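Local coordinates for protein alternansucrase (Leuconostoc mesenteroides, PDB 6HVG) that is a glycoside hydrolase family 70 protein that binds calcium beside its (beta/alpha)8 barrel and carries choline-binding-type repeats, at residues A[575-580]-A[620-625]; A[657-662]-A[751-756]; A[551-556]-A[1247-1252]; A[1099-1104]-A[1160-1165]; A[560-565]-A[627-632]. All blocks are in the same frame, centred on the assembly; numbering follows the deposited sequence.

Contact 1: A[575-580]-A[620-625]. With CA (calcium ion), chain C.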
# COMPACT_ATOMS: atom_id res chain seq x y z
N GLU A 575 8.65 4.90 -9.52
CA GLU A 575 8.00 5.82 -10.42
C GLU A 575 6.50 5.71 -10.34
O GLU A 575 5.79 6.70 -10.54
CB GLU A 575 8.45 5.55 -11.86
CG GLU A 575 7.95 6.53 -12.93
CD GLU A 575 8.38 7.97 -12.71
OE1 GLU A 575 9.58 8.28 -12.93
OE2 GLU A 575 7.49 8.78 -12.34
N PHE A 576 6.02 4.52 -10.03
CA PHE A 576 4.58 4.29 -10.02
C PHE A 576 4.04 4.36 -8.62
O PHE A 576 4.57 3.72 -7.73
CB PHE A 576 4.26 2.93 -10.62
CG PHE A 576 4.65 2.82 -12.06
CD1 PHE A 576 3.79 3.23 -13.04
CD2 PHE A 576 5.89 2.38 -12.40
CE1 PHE A 576 4.16 3.17 -14.37
CE2 PHE A 576 6.27 2.30 -13.71
CZ PHE A 576 5.41 2.70 -14.70
N LEU A 577 3.01 5.18 -8.45
CA LEU A 577 2.44 5.45 -7.16
C LEU A 577 0.96 5.24 -7.24
O LEU A 577 0.43 4.30 -6.64
CB LEU A 577 2.81 6.89 -6.73
CG LEU A 577 2.19 7.46 -5.44
CD1 LEU A 577 2.56 6.63 -4.22
CD2 LEU A 577 2.70 8.88 -5.29
N LEU A 578 0.26 6.12 -7.96
CA LEU A 578 -1.20 6.06 -8.05
C LEU A 578 -1.66 6.44 -9.42
O LEU A 578 -1.03 7.25 -10.10
CB LEU A 578 -1.86 7.01 -7.03
CG LEU A 578 -1.82 6.59 -5.55
CD1 LEU A 578 -1.95 7.77 -4.61
CD2 LEU A 578 -2.93 5.60 -5.23
N ALA A 579 -2.79 5.87 -9.80
CA ALA A 579 -3.55 6.27 -10.99
C ALA A 579 -2.71 6.24 -12.25
O ALA A 579 -1.97 5.27 -12.48
CB ALA A 579 -4.22 7.62 -10.79
N ASN A 580 -2.88 7.24 -13.11
CA ASN A 580 -2.13 7.31 -14.34
C ASN A 580 -0.86 8.06 -14.10
O ASN A 580 -0.90 9.24 -13.83
CB ASN A 580 -2.92 8.03 -15.41
CG ASN A 580 -4.14 7.27 -15.85
OD1 ASN A 580 -4.05 6.34 -16.66
ND2 ASN A 580 -5.26 7.65 -15.32
N VAL A 620 6.16 20.51 -3.46
CA VAL A 620 6.32 19.52 -4.52
C VAL A 620 5.90 18.18 -3.97
O VAL A 620 6.60 17.60 -3.13
CB VAL A 620 7.79 19.47 -5.04
CG1 VAL A 620 7.91 18.56 -6.25
CG2 VAL A 620 8.28 20.88 -5.40
N ASP A 621 4.75 17.70 -4.43
CA ASP A 621 4.19 16.41 -4.02
C ASP A 621 4.98 15.27 -4.66
O ASP A 621 5.31 15.32 -5.84
CB ASP A 621 2.72 16.34 -4.45
CG ASP A 621 2.05 15.00 -4.12
OD1 ASP A 621 1.76 14.72 -2.92
OD2 ASP A 621 1.78 14.24 -5.10
N ALA A 622 5.28 14.24 -3.87
CA ALA A 622 5.75 12.94 -4.37
C ALA A 622 7.06 13.05 -5.13
O ALA A 622 7.19 12.55 -6.24
CB ALA A 622 4.68 12.32 -5.26
N VAL A 623 8.03 13.71 -4.51
CA VAL A 623 9.32 13.99 -5.15
C VAL A 623 10.02 12.72 -5.65
O VAL A 623 10.56 12.69 -6.75
CB VAL A 623 10.24 14.75 -4.17
CG1 VAL A 623 11.68 14.84 -4.68
CG2 VAL A 623 9.69 16.14 -3.92
N ASP A 624 10.02 11.68 -4.82
CA ASP A 624 10.72 10.46 -5.14
C ASP A 624 10.01 9.59 -6.18
O ASP A 624 10.58 8.60 -6.66
CB ASP A 624 10.98 9.69 -3.86
CG ASP A 624 11.97 10.42 -2.92
OD1 ASP A 624 12.74 11.29 -3.41
OD2 ASP A 624 12.00 10.09 -1.71
N ASN A 625 8.78 9.95 -6.55
CA ASN A 625 7.99 9.19 -7.51
C ASN A 625 7.90 9.82 -8.91
O ASN A 625 7.08 9.39 -9.72
CB ASN A 625 6.59 9.03 -6.96
CG ASN A 625 6.58 8.70 -5.51
OD1 ASN A 625 6.59 9.60 -4.67
ND2 ASN A 625 6.51 7.42 -5.19
CA CA C . 5.66 8.71 -11.38
O HOH W 1 5.13 10.69 -12.58
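Glu575 and Asn625 meet at a calcium ion. Glu575 gives it two oxygens, the backbone O at 2.2 Å and the carboxylate OE2 at 2.1 Å from the calcium, while Asn625 uses its main-chain O, 2.3 Å from the metal, and not its amide. A water joins them, and OD1 of Asp581 and OD1 of Asp1159 complete the shell. The bidentate grip of Glu575 follows from its torsions: CG stands anti to the backbone N (chi1 -175°), and the bend at chi2 (60°) folds OE2 back toward the residue's own carbonyl. Glu575 OE2 and Asn625 O are neighbours, 2.7 Å apart, because both bind the ion.

Second-shell bonds are consistent with holding these ligands in place. Glu575 OE1, the carboxylate oxygen not on the metal, accepts from Gly556 N, and the Asn625 amide is tied through ND2 to Ser574 O, so the side chain of one loop is bonded to the backbone just ahead of the other. Leu577 CD2 packs on that amide, 3.9 Å from Asn625 CG and almost as near its oxygen and nitrogen, and reaches Ala622 CB at 4.0 Å. Within 620-625 Asn625 N bonds to Ala622 O, in a turn that leaves the Asn625 carbonyl directed at the ion.

Further out, 620-625 leaves barrel strand 617-620, and the loop carrying Glu575 runs into strand 580-582 of an antiparallel sheet. The arrangement is consistent with a structural calcium site of loop carbonyls and carboxylates, joining a (beta/alpha)8 barrel to the antiparallel sheet beside it.

Contact 2: A[657-662]-A[751-756]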
# COMPACT_ATOMS: atom_id res chain seq x y z
N ILE A 657 8.48 24.12 -0.23
CA ILE A 657 8.86 22.89 0.46
C ILE A 657 8.78 21.69 -0.47
O ILE A 657 8.07 21.71 -1.49
CB ILE A 657 8.01 22.65 1.74
CG1 ILE A 657 6.54 22.40 1.38
CG2 ILE A 657 8.17 23.83 2.68
CD1 ILE A 657 5.64 22.19 2.59
N LEU A 658 9.51 20.64 -0.12
CA LEU A 658 9.52 19.37 -0.85
C LEU A 658 8.97 18.27 0.05
O LEU A 658 9.34 18.18 1.22
CB LEU A 658 10.94 18.97 -1.20
CG LEU A 658 11.74 19.84 -2.13
CD1 LEU A 658 13.19 19.43 -2.12
CD2 LEU A 658 11.14 19.80 -3.54
N GLU A 659 8.12 17.40 -0.50
CA GLU A 659 7.81 16.09 0.09
C GLU A 659 8.86 15.12 -0.44
O GLU A 659 8.66 14.52 -1.49
CB GLU A 659 6.42 15.62 -0.32
CG GLU A 659 5.88 14.45 0.49
CD GLU A 659 4.90 13.53 -0.28
OE1 GLU A 659 4.45 13.86 -1.39
OE2 GLU A 659 4.57 12.44 0.23
N ASP A 660 9.99 15.01 0.28
CA ASP A 660 11.15 14.23 -0.15
C ASP A 660 11.56 13.21 0.92
O ASP A 660 12.39 13.51 1.76
CB ASP A 660 12.30 15.16 -0.51
CG ASP A 660 12.84 15.94 0.69
OD1 ASP A 660 12.05 16.29 1.61
OD2 ASP A 660 14.07 16.23 0.69
N TRP A 661 10.99 12.01 0.86
CA TRP A 661 11.09 11.06 1.95
C TRP A 661 12.44 10.33 2.04
O TRP A 661 12.83 9.94 3.14
CB TRP A 661 9.97 10.03 1.87
CG TRP A 661 8.62 10.54 2.12
CD1 TRP A 661 7.65 10.76 1.20
CD2 TRP A 661 8.05 10.90 3.38
NE1 TRP A 661 6.50 11.23 1.80
CE2 TRP A 661 6.72 11.33 3.15
CE3 TRP A 661 8.53 10.91 4.69
CZ2 TRP A 661 5.88 11.75 4.17
CZ3 TRP A 661 7.69 11.32 5.70
CH2 TRP A 661 6.38 11.73 5.43
N ASN A 662 13.16 10.17 0.93
CA ASN A 662 14.40 9.40 0.96
C ASN A 662 15.42 10.04 1.88
O ASN A 662 15.60 11.24 1.86
CB ASN A 662 15.02 9.24 -0.42
CG ASN A 662 16.14 8.20 -0.45
OD1 ASN A 662 17.25 8.44 0.03
ND2 ASN A 662 15.86 7.05 -1.02
N ALA A 751 1.47 15.22 9.77
CA ALA A 751 1.09 15.82 8.51
C ALA A 751 -0.24 15.25 8.02
O ALA A 751 -0.74 14.28 8.58
CB ALA A 751 2.18 15.60 7.48
N HIS A 752 -0.79 15.85 6.97
CA HIS A 752 -2.05 15.39 6.38
C HIS A 752 -1.89 13.93 5.95
O HIS A 752 -2.85 13.17 5.92
CB HIS A 752 -2.46 16.27 5.19
CG HIS A 752 -1.66 16.02 3.93
ND1 HIS A 752 -0.47 16.65 3.65
CD2 HIS A 752 -1.89 15.20 2.88
CE1 HIS A 752 -0.00 16.23 2.49
NE2 HIS A 752 -0.85 15.35 2.00
N ASP A 753 -0.64 13.56 5.63
CA ASP A 753 -0.28 12.23 5.19
C ASP A 753 0.74 11.55 6.12
O ASP A 753 1.40 10.60 5.71
CB ASP A 753 0.29 12.29 3.76
CG ASP A 753 1.58 13.12 3.65
OD1 ASP A 753 2.00 13.77 4.65
OD2 ASP A 753 2.19 13.13 2.56
N TYR A 754 0.85 12.01 7.35
CA TYR A 754 1.72 11.34 8.30
C TYR A 754 1.05 11.28 9.66
O TYR A 754 0.67 12.30 10.18
CB TYR A 754 3.10 12.01 8.37
CG TYR A 754 4.07 11.28 9.27
CD1 TYR A 754 4.86 10.25 8.80
CD2 TYR A 754 4.16 11.61 10.60
CE1 TYR A 754 5.74 9.58 9.63
CE2 TYR A 754 5.03 10.95 11.45
CZ TYR A 754 5.81 9.93 10.96
OH TYR A 754 6.66 9.31 11.85
N ASP A 755 0.93 10.06 10.20
CA ASP A 755 0.21 9.76 11.44
C ASP A 755 -1.24 10.25 11.44
O ASP A 755 -1.77 10.62 12.49
CB ASP A 755 0.95 10.31 12.66
CG ASP A 755 2.24 9.55 12.95
OD1 ASP A 755 2.54 8.60 12.21
OD2 ASP A 755 2.94 9.91 13.93
N ALA A 756 -1.89 10.20 10.28
CA ALA A 756 -3.29 10.57 10.19
C ALA A 756 -4.09 9.47 9.49
O ALA A 756 -4.95 8.85 10.09
CB ALA A 756 -3.44 11.90 9.46
O HOH W 2 1.87 11.80 0.58
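Glu659 reaches across from the end of barrel strand 657-658 toward Asp753, in the loop that follows barrel strand 745-747. From CB its chain sets off with CG anti to the backbone N (chi1 -166°) and stays extended beyond CG, which carries the carboxylate to the 751-756 loop. CD lies 3.9 Å from Asp753 OD2. The two tip oxygens then part company. OE1 accepts from Ala622 N just past barrel strand 617-620, whereas OE2 takes the indole N-H of Trp661, with NE1 to OE2 2.8 Å and an N-H...O angle of 155°; this donor arrives on the anti side of OE2, somewhat tilted from the carboxylate plane.

Glu659 OE2 also comes within 3.4 Å of Asp753 OD2. The two side chains approach from opposite directions, their carboxylate planes 50° apart. A water lies between them, 2.8 Å from Glu659 OE2, but its distance to Asp753 OD2 is so short that this second leg is doubtful.

Beside the acidic pair, Trp661 brings its ring edge near Asp753 OD2 and touches Tyr754 through CH2, 4.0 Å from Tyr754 CD1. Asp753 and Tyr754, in the type I turn from Ala751 to Tyr754, both point toward 657-662.

The close carboxylate oxygens do not bond directly; the indole N-H is a firm donor to Glu659 OE2, Ala622 N holds OE1, and the water bridge remains doubtful.

Contact 3: A[551-556]-A[1247-1252]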
# COMPACT_ATOMS: atom_id res chain seq x y z
N ASN A 551 10.78 7.48 -27.45
CA ASN A 551 11.94 7.09 -26.63
C ASN A 551 12.14 7.94 -25.38
O ASN A 551 13.25 8.36 -25.06
CB ASN A 551 13.22 7.00 -27.47
CG ASN A 551 14.29 6.12 -26.80
OD1 ASN A 551 13.96 5.17 -26.07
ND2 ASN A 551 15.56 6.44 -27.04
N ASN A 552 11.04 8.18 -24.68
CA ASN A 552 11.07 8.85 -23.40
C ASN A 552 10.77 7.77 -22.37
O ASN A 552 11.36 6.70 -22.43
CB ASN A 552 10.05 9.99 -23.41
CG ASN A 552 10.50 11.14 -24.27
OD1 ASN A 552 11.50 11.79 -23.98
ND2 ASN A 552 9.77 11.41 -25.33
N ARG A 553 9.89 8.05 -21.42
CA ARG A 553 9.57 7.11 -20.35
C ARG A 553 10.79 6.55 -19.60
O ARG A 553 10.89 5.34 -19.41
CB ARG A 553 8.72 5.96 -20.88
CG ARG A 553 7.39 6.39 -21.47
CD ARG A 553 6.69 5.20 -22.07
NE ARG A 553 5.32 5.51 -22.44
CZ ARG A 553 4.73 5.14 -23.58
NH1 ARG A 553 5.40 4.43 -24.48
NH2 ARG A 553 3.47 5.48 -23.81
N LYS A 554 11.69 7.42 -19.15
CA LYS A 554 12.74 7.03 -18.20
C LYS A 554 12.13 6.94 -16.82
O LYS A 554 11.63 7.94 -16.28
CB LYS A 554 13.88 8.04 -18.16
CG LYS A 554 14.57 8.22 -19.50
CD LYS A 554 15.19 9.58 -19.62
CE LYS A 554 15.67 9.89 -21.04
NZ LYS A 554 17.08 9.46 -21.18
N LEU A 555 12.15 5.75 -16.26
CA LEU A 555 11.50 5.49 -15.00
C LEU A 555 12.45 5.58 -13.83
O LEU A 555 13.63 5.22 -13.95
CB LEU A 555 10.92 4.10 -15.05
CG LEU A 555 9.93 3.81 -16.20
CD1 LEU A 555 9.33 2.41 -16.09
CD2 LEU A 555 8.82 4.83 -16.28
N GLY A 556 11.97 6.12 -12.72
CA GLY A 556 12.72 6.09 -11.45
C GLY A 556 13.86 7.08 -11.40
O GLY A 556 14.84 6.82 -10.73
N TYR A 1247 1.97 10.44 -23.25
CA TYR A 1247 2.56 11.24 -22.20
C TYR A 1247 2.55 10.55 -20.83
O TYR A 1247 2.92 11.15 -19.82
CB TYR A 1247 1.85 12.59 -22.12
CG TYR A 1247 1.99 13.44 -23.38
CD1 TYR A 1247 3.24 13.70 -23.92
CD2 TYR A 1247 0.89 14.01 -23.99
CE1 TYR A 1247 3.39 14.48 -25.06
CE2 TYR A 1247 1.02 14.79 -25.13
CZ TYR A 1247 2.28 15.02 -25.66
OH TYR A 1247 2.46 15.79 -26.79
N MET A 1248 2.23 9.27 -20.81
CA MET A 1248 2.10 8.52 -19.56
C MET A 1248 3.10 7.39 -19.48
O MET A 1248 3.44 6.78 -20.48
CB MET A 1248 0.68 7.93 -19.44
CG MET A 1248 -0.45 8.95 -19.48
SD MET A 1248 -0.59 9.93 -17.99
CE MET A 1248 -1.68 11.20 -18.55
N ASN A 1249 3.56 7.09 -18.26
CA ASN A 1249 4.38 5.93 -18.00
C ASN A 1249 3.55 4.68 -17.83
O ASN A 1249 3.99 3.58 -18.18
CB ASN A 1249 5.20 6.14 -16.74
CG ASN A 1249 6.29 7.18 -16.91
OD1 ASN A 1249 6.78 7.41 -18.01
ND2 ASN A 1249 6.66 7.84 -15.81
N GLY A 1250 2.36 4.82 -17.28
CA GLY A 1250 1.51 3.66 -17.08
C GLY A 1250 0.28 3.94 -16.27
O GLY A 1250 -0.19 5.08 -16.22
N THR A 1251 -0.25 2.89 -15.66
CA THR A 1251 -1.50 2.96 -14.93
C THR A 1251 -1.52 1.88 -13.85
O THR A 1251 -0.79 0.90 -13.93
CB THR A 1251 -2.72 2.75 -15.85
OG1 THR A 1251 -3.92 2.69 -15.06
CG2 THR A 1251 -2.61 1.46 -16.63
N ASN A 1252 -2.35 2.07 -12.84
CA ASN A 1252 -2.71 0.98 -11.97
C ASN A 1252 -3.56 0.00 -12.78
O ASN A 1252 -4.26 0.40 -13.71
CB ASN A 1252 -3.50 1.49 -10.75
CG ASN A 1252 -4.78 2.19 -11.14
OD1 ASN A 1252 -4.76 3.14 -11.94
ND2 ASN A 1252 -5.89 1.73 -10.60
O HOH W 3 9.08 9.27 -16.51
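Strand 1248-1252 runs inside a six-stranded antiparallel sheet, flanked by strands 534-537 and 580-582, and its first residues receive the loop 551-556 beside the calcium site. Arg553 makes the direct polar link: its NE donates to Met1248 O at 3.0 Å, nearly straight at 168°, with the carbonyl oxygen at the guanidinium edge and close to its plane. An extended chain from CG to NE delivers the group alongside the strand, and on the way CG passes Asn1249 OD1.

The other guanidinium nitrogens are employed elsewhere. NH1 forms a salt bridge with Asp539, and NH2 donates to the carbonyls of Thr547 and Ala1245, so the group is held at all three nitrogens and its rotation is well fixed.

Asn1249 is the second meeting point. Arg553 and Leu555 each run antiparallel alongside its side chain, with Leu555 CD2 resting on the amide, 3.5 Å from Asn1249 CG. On the oxygen side, Asn1249 OD1 approaches carbon, 3.7 Å from Arg553 CA, while the amide plane lies 63° from that of the guanidinium.

The polar end of Asn1249 is bound mainly through ND2, which donates to Asp581 OD2. Since Asp581 OD1 coordinates the calcium, Asn1249 lies in the second shell and may orient this ligand. A water completes the connection between loop and strand: it accepts from Asn1249 ND2 at 2.9 Å and donates to Lys554 O, also at 2.9 Å.

Contact 4: A[1099-1104]-A[1160-1165]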
# COMPACT_ATOMS: atom_id res chain seq x y z
N MET A 1099 -8.94 -0.40 -8.50
CA MET A 1099 -9.27 0.07 -7.16
C MET A 1099 -9.32 1.59 -7.14
O MET A 1099 -8.43 2.27 -7.63
CB MET A 1099 -8.24 -0.43 -6.16
CG MET A 1099 -8.14 -1.94 -6.10
SD MET A 1099 -7.05 -2.48 -4.79
CE MET A 1099 -8.04 -2.09 -3.35
N SER A 1100 -10.41 2.13 -6.59
CA SER A 1100 -10.51 3.55 -6.29
C SER A 1100 -9.62 3.83 -5.08
O SER A 1100 -9.43 2.94 -4.23
CB SER A 1100 -11.97 3.89 -5.99
OG SER A 1100 -12.17 5.30 -5.97
N PHE A 1101 -9.05 5.03 -5.01
CA PHE A 1101 -8.24 5.42 -3.85
C PHE A 1101 -8.96 6.45 -2.97
O PHE A 1101 -9.81 7.18 -3.48
CB PHE A 1101 -6.90 5.95 -4.33
CG PHE A 1101 -5.88 6.08 -3.26
CD1 PHE A 1101 -5.45 4.98 -2.55
CD2 PHE A 1101 -5.32 7.33 -2.97
CE1 PHE A 1101 -4.50 5.13 -1.55
CE2 PHE A 1101 -4.38 7.49 -1.98
CZ PHE A 1101 -3.96 6.39 -1.27
N LEU A 1102 -8.63 6.54 -1.68
CA LEU A 1102 -9.33 7.45 -0.77
C LEU A 1102 -9.21 8.94 -1.12
O LEU A 1102 -10.14 9.71 -0.88
CB LEU A 1102 -8.96 7.18 0.69
CG LEU A 1102 -7.69 7.69 1.38
CD1 LEU A 1102 -7.86 7.50 2.86
CD2 LEU A 1102 -6.45 6.94 0.94
N ASP A 1103 -8.09 9.34 -1.72
CA ASP A 1103 -7.94 10.70 -2.26
C ASP A 1103 -9.09 11.06 -3.18
O ASP A 1103 -9.54 12.20 -3.18
CB ASP A 1103 -6.64 10.85 -3.04
CG ASP A 1103 -5.42 10.93 -2.15
OD1 ASP A 1103 -5.59 10.81 -0.92
OD2 ASP A 1103 -4.28 11.09 -2.71
N SER A 1104 -9.53 10.10 -3.98
CA SER A 1104 -10.53 10.35 -4.99
C SER A 1104 -11.90 10.45 -4.36
O SER A 1104 -12.62 11.43 -4.58
CB SER A 1104 -10.51 9.28 -6.08
OG SER A 1104 -11.24 9.70 -7.22
N GLN A 1160 0.70 12.38 -11.07
CA GLN A 1160 -0.41 11.64 -11.66
C GLN A 1160 -1.68 12.44 -11.91
O GLN A 1160 -1.80 13.58 -11.47
CB GLN A 1160 -0.75 10.38 -10.82
CG GLN A 1160 -1.54 10.61 -9.54
CD GLN A 1160 -0.73 11.28 -8.43
OE1 GLN A 1160 0.42 10.90 -8.19
NE2 GLN A 1160 -1.34 12.25 -7.75
N ILE A 1161 -2.62 11.80 -12.59
CA ILE A 1161 -3.92 12.37 -12.88
C ILE A 1161 -4.91 11.20 -12.92
O ILE A 1161 -4.54 10.10 -13.30
CB ILE A 1161 -3.86 13.18 -14.19
CG1 ILE A 1161 -5.15 13.95 -14.44
CG2 ILE A 1161 -3.53 12.28 -15.37
CD1 ILE A 1161 -5.02 14.97 -15.54
N TYR A 1162 -6.16 11.43 -12.50
CA TYR A 1162 -7.15 10.35 -12.38
C TYR A 1162 -8.26 10.40 -13.41
O TYR A 1162 -8.51 11.43 -14.01
CB TYR A 1162 -7.84 10.40 -11.01
CG TYR A 1162 -7.04 9.91 -9.82
CD1 TYR A 1162 -5.90 10.58 -9.38
CD2 TYR A 1162 -7.49 8.83 -9.06
CE1 TYR A 1162 -5.23 10.17 -8.24
CE2 TYR A 1162 -6.81 8.41 -7.93
CZ TYR A 1162 -5.69 9.08 -7.52
OH TYR A 1162 -5.05 8.67 -6.37
N ALA A 1163 -8.94 9.27 -13.58
CA ALA A 1163 -10.22 9.21 -14.28
C ALA A 1163 -10.28 10.01 -15.58
O ALA A 1163 -11.05 10.98 -15.69
CB ALA A 1163 -11.32 9.64 -13.34
N LEU A 1164 -9.48 9.59 -16.56
CA LEU A 1164 -9.50 10.16 -17.90
C LEU A 1164 -10.56 9.40 -18.73
O LEU A 1164 -10.54 8.18 -18.76
CB LEU A 1164 -8.12 10.03 -18.53
CG LEU A 1164 -7.01 10.70 -17.72
CD1 LEU A 1164 -5.65 10.11 -18.04
CD2 LEU A 1164 -6.97 12.20 -17.94
N PRO A 1165 -11.49 10.12 -19.40
CA PRO A 1165 -12.67 9.46 -19.96
C PRO A 1165 -12.49 8.72 -21.30
O PRO A 1165 -13.36 7.95 -21.68
CB PRO A 1165 -13.64 10.62 -20.16
CG PRO A 1165 -12.76 11.79 -20.43
CD PRO A 1165 -11.56 11.59 -19.54
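Tyr1162 comes slantwise to Phe1101, bringing its phenol oxygen to the Phe1101 side chain. One face of the Phe1101 ring carries Leu1102 CD2, 3.4 Å above the plane and displaced toward the rim, and Asp1103 OD2 sits at the ring edge in plane. At the edge of the Tyr1162 ring lies Phe1101 CB, 4.4 Å from CE2.

The contact joins the start of the short helix 1102-1105, with Phe1101 as its N-cap residue, to the chain leaving strand 1160-1161, an outer strand of the antiparallel sheet beside the barrel. The first turn of the helix is closed by Ser1104 N bonding to Phe1101 O at 3.0 Å, and Phe1101, Asp1103 and Ser1104 all point toward the tyrosine. Phe1101 has CG anti to its own amide nitrogen (chi1 -167°), and this places the ring beside the incoming phenol.

Asp1103 OD1 accepts from Asn1108 ND2, and Ser1104 OG is hydrogen-bonded to Ser1091 OG and Gly1092 O. The atoms of these two residues closest to Tyr1162 are their CB atoms, and neither residue is hydrogen-bonded to it; Ser1104 CB lies 4.2 Å from Tyr1162 CE2. Tyr1162 OH makes the nearest approach, 3.7 Å from Phe1101 CD2.

Contact 5: A[560-565]-A[627-632]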
# COMPACT_ATOMS: atom_id res chain seq x y z
N ILE A 560 18.36 10.73 -6.19
CA ILE A 560 19.55 9.89 -6.10
C ILE A 560 19.77 9.06 -7.36
O ILE A 560 20.81 8.46 -7.51
CB ILE A 560 19.55 8.97 -4.85
CG1 ILE A 560 18.43 7.92 -4.90
CG2 ILE A 560 19.45 9.79 -3.57
CD1 ILE A 560 18.54 6.85 -3.84
N ASN A 561 18.80 9.01 -8.27
CA ASN A 561 18.96 8.27 -9.52
C ASN A 561 18.62 9.11 -10.71
O ASN A 561 18.10 8.59 -11.70
CB ASN A 561 18.07 7.02 -9.54
CG ASN A 561 18.36 6.12 -10.72
OD1 ASN A 561 19.50 5.91 -11.07
ND2 ASN A 561 17.31 5.60 -11.34
N ILE A 562 18.89 10.40 -10.62
CA ILE A 562 18.46 11.32 -11.67
C ILE A 562 19.10 10.94 -13.01
O ILE A 562 18.48 11.14 -14.07
CB ILE A 562 18.75 12.79 -11.30
CG1 ILE A 562 18.08 13.73 -12.30
CG2 ILE A 562 20.25 13.02 -11.22
CD1 ILE A 562 18.09 15.19 -11.87
N ASP A 563 20.29 10.34 -12.98
CA ASP A 563 21.00 9.95 -14.22
C ASP A 563 20.88 8.45 -14.60
O ASP A 563 21.60 7.97 -15.47
CB ASP A 563 22.47 10.38 -14.16
CG ASP A 563 23.28 9.61 -13.10
OD1 ASP A 563 22.72 8.75 -12.39
OD2 ASP A 563 24.49 9.87 -13.00
N GLY A 564 19.97 7.73 -13.96
CA GLY A 564 19.79 6.30 -14.21
C GLY A 564 20.89 5.39 -13.68
O GLY A 564 20.79 4.18 -13.83
N SER A 565 21.91 5.95 -13.02
CA SER A 565 23.08 5.17 -12.61
C SER A 565 22.78 4.10 -11.56
O SER A 565 23.61 3.24 -11.34
CB SER A 565 24.21 6.08 -12.10
OG SER A 565 23.80 6.84 -10.98
N ASP A 627 10.38 12.41 -12.06
CA ASP A 627 11.70 12.77 -12.60
C ASP A 627 12.23 14.02 -11.91
O ASP A 627 11.59 15.08 -11.93
CB ASP A 627 11.63 12.98 -14.12
CG ASP A 627 13.00 13.05 -14.79
OD1 ASP A 627 13.90 13.78 -14.32
OD2 ASP A 627 13.18 12.39 -15.82
N ALA A 628 13.39 13.90 -11.29
CA ALA A 628 13.93 14.96 -10.45
C ALA A 628 14.27 16.26 -11.20
O ALA A 628 14.55 17.29 -10.58
CB ALA A 628 15.14 14.44 -9.70
N ASP A 629 14.27 16.23 -12.53
CA ASP A 629 14.38 17.46 -13.32
C ASP A 629 13.36 18.51 -12.92
O ASP A 629 13.63 19.70 -13.03
CB ASP A 629 14.17 17.16 -14.81
CG ASP A 629 15.37 16.47 -15.46
OD1 ASP A 629 16.50 16.54 -14.92
OD2 ASP A 629 15.15 15.88 -16.55
N LEU A 630 12.19 18.08 -12.47
CA LEU A 630 11.15 19.01 -12.08
C LEU A 630 11.58 19.96 -10.98
O LEU A 630 11.07 21.07 -10.89
CB LEU A 630 9.87 18.27 -11.66
CG LEU A 630 9.11 17.50 -12.75
CD1 LEU A 630 7.81 16.96 -12.19
CD2 LEU A 630 8.85 18.37 -13.97
N LEU A 631 12.50 19.52 -10.13
CA LEU A 631 12.98 20.37 -9.06
C LEU A 631 13.78 21.53 -9.63
O LEU A 631 13.63 22.69 -9.18
CB LEU A 631 13.82 19.59 -8.05
CG LEU A 631 13.20 18.36 -7.38
CD1 LEU A 631 14.09 17.84 -6.29
CD2 LEU A 631 11.84 18.68 -6.81
N LYS A 632 14.63 21.22 -10.61
CA LYS A 632 15.46 22.21 -11.30
C LYS A 632 14.60 23.17 -12.11
O LYS A 632 14.83 24.39 -12.08
CB LYS A 632 16.44 21.52 -12.23
CG LYS A 632 17.59 22.40 -12.67
CD LYS A 632 18.15 21.96 -14.00
CE LYS A 632 19.50 22.61 -14.29
NZ LYS A 632 19.46 24.11 -14.28
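Ile562 rests its terminal methyl on both a methyl and a carboxylate: CD1 lies 3.7 Å from Ala628 CB and equally 3.7 Å from Asp629 OD1. This unusual seat is at the N-terminal end of helix 629-642, the helix that follows barrel strand 617-620, and the isoleucine projects onto it from a type I beta turn, Asn561 to Gly564. CG1 stands anti to the backbone N (chi1 -170°) and the chain continues extended, which carries CD1 out to the start of the helix, where it crosses the Asp629 side chain at about a right angle.

Asp629 OD2 is bonded to Ser1229 OG and Gln590 NE2, while OD1, the oxygen beside Ile562, is also hydrogen-bonded elsewhere. Asp627 caps the same helix end, its OD1 accepting from Asp629 N at 3.1 Å through the anti lone pair, nearly straight at 167°. Arg557 tethers both sides, donating through NH1 to Ile562 O and bonding through its backbone to Ala628.

On the turn itself, Asp563 forms an Asx turn. Its OD1 takes two donors from one residue: Ser565 N, 3.0 Å away and well above the carboxylate plane, and Ser565 OG, 2.6 Å from OD1 on the syn side.

How the contacts relate
Contact 5 is buried, contacts 1, 3 and 4 are partly so, and contact 2 lies at the surface. Contacts 1 and 5 use the loop and helix after strand 617-620, and contact 2 adjoins contact 1 through the next barrel strand. Contacts 3 and 4 reach the antiparallel sheet, meeting through Met1248 and Ile1161, and contact 1 connects that sheet to the barrel. The long loop ahead of strand 580-582 supplies one segment each to contacts 1, 3 and 5. Chemistry varies accordingly: metal coordination at the junction, a guanidinium-carbonyl bond at contact 3, carboxylates and indole at contact 2, and mainly carbon packing at contacts 4 and 5.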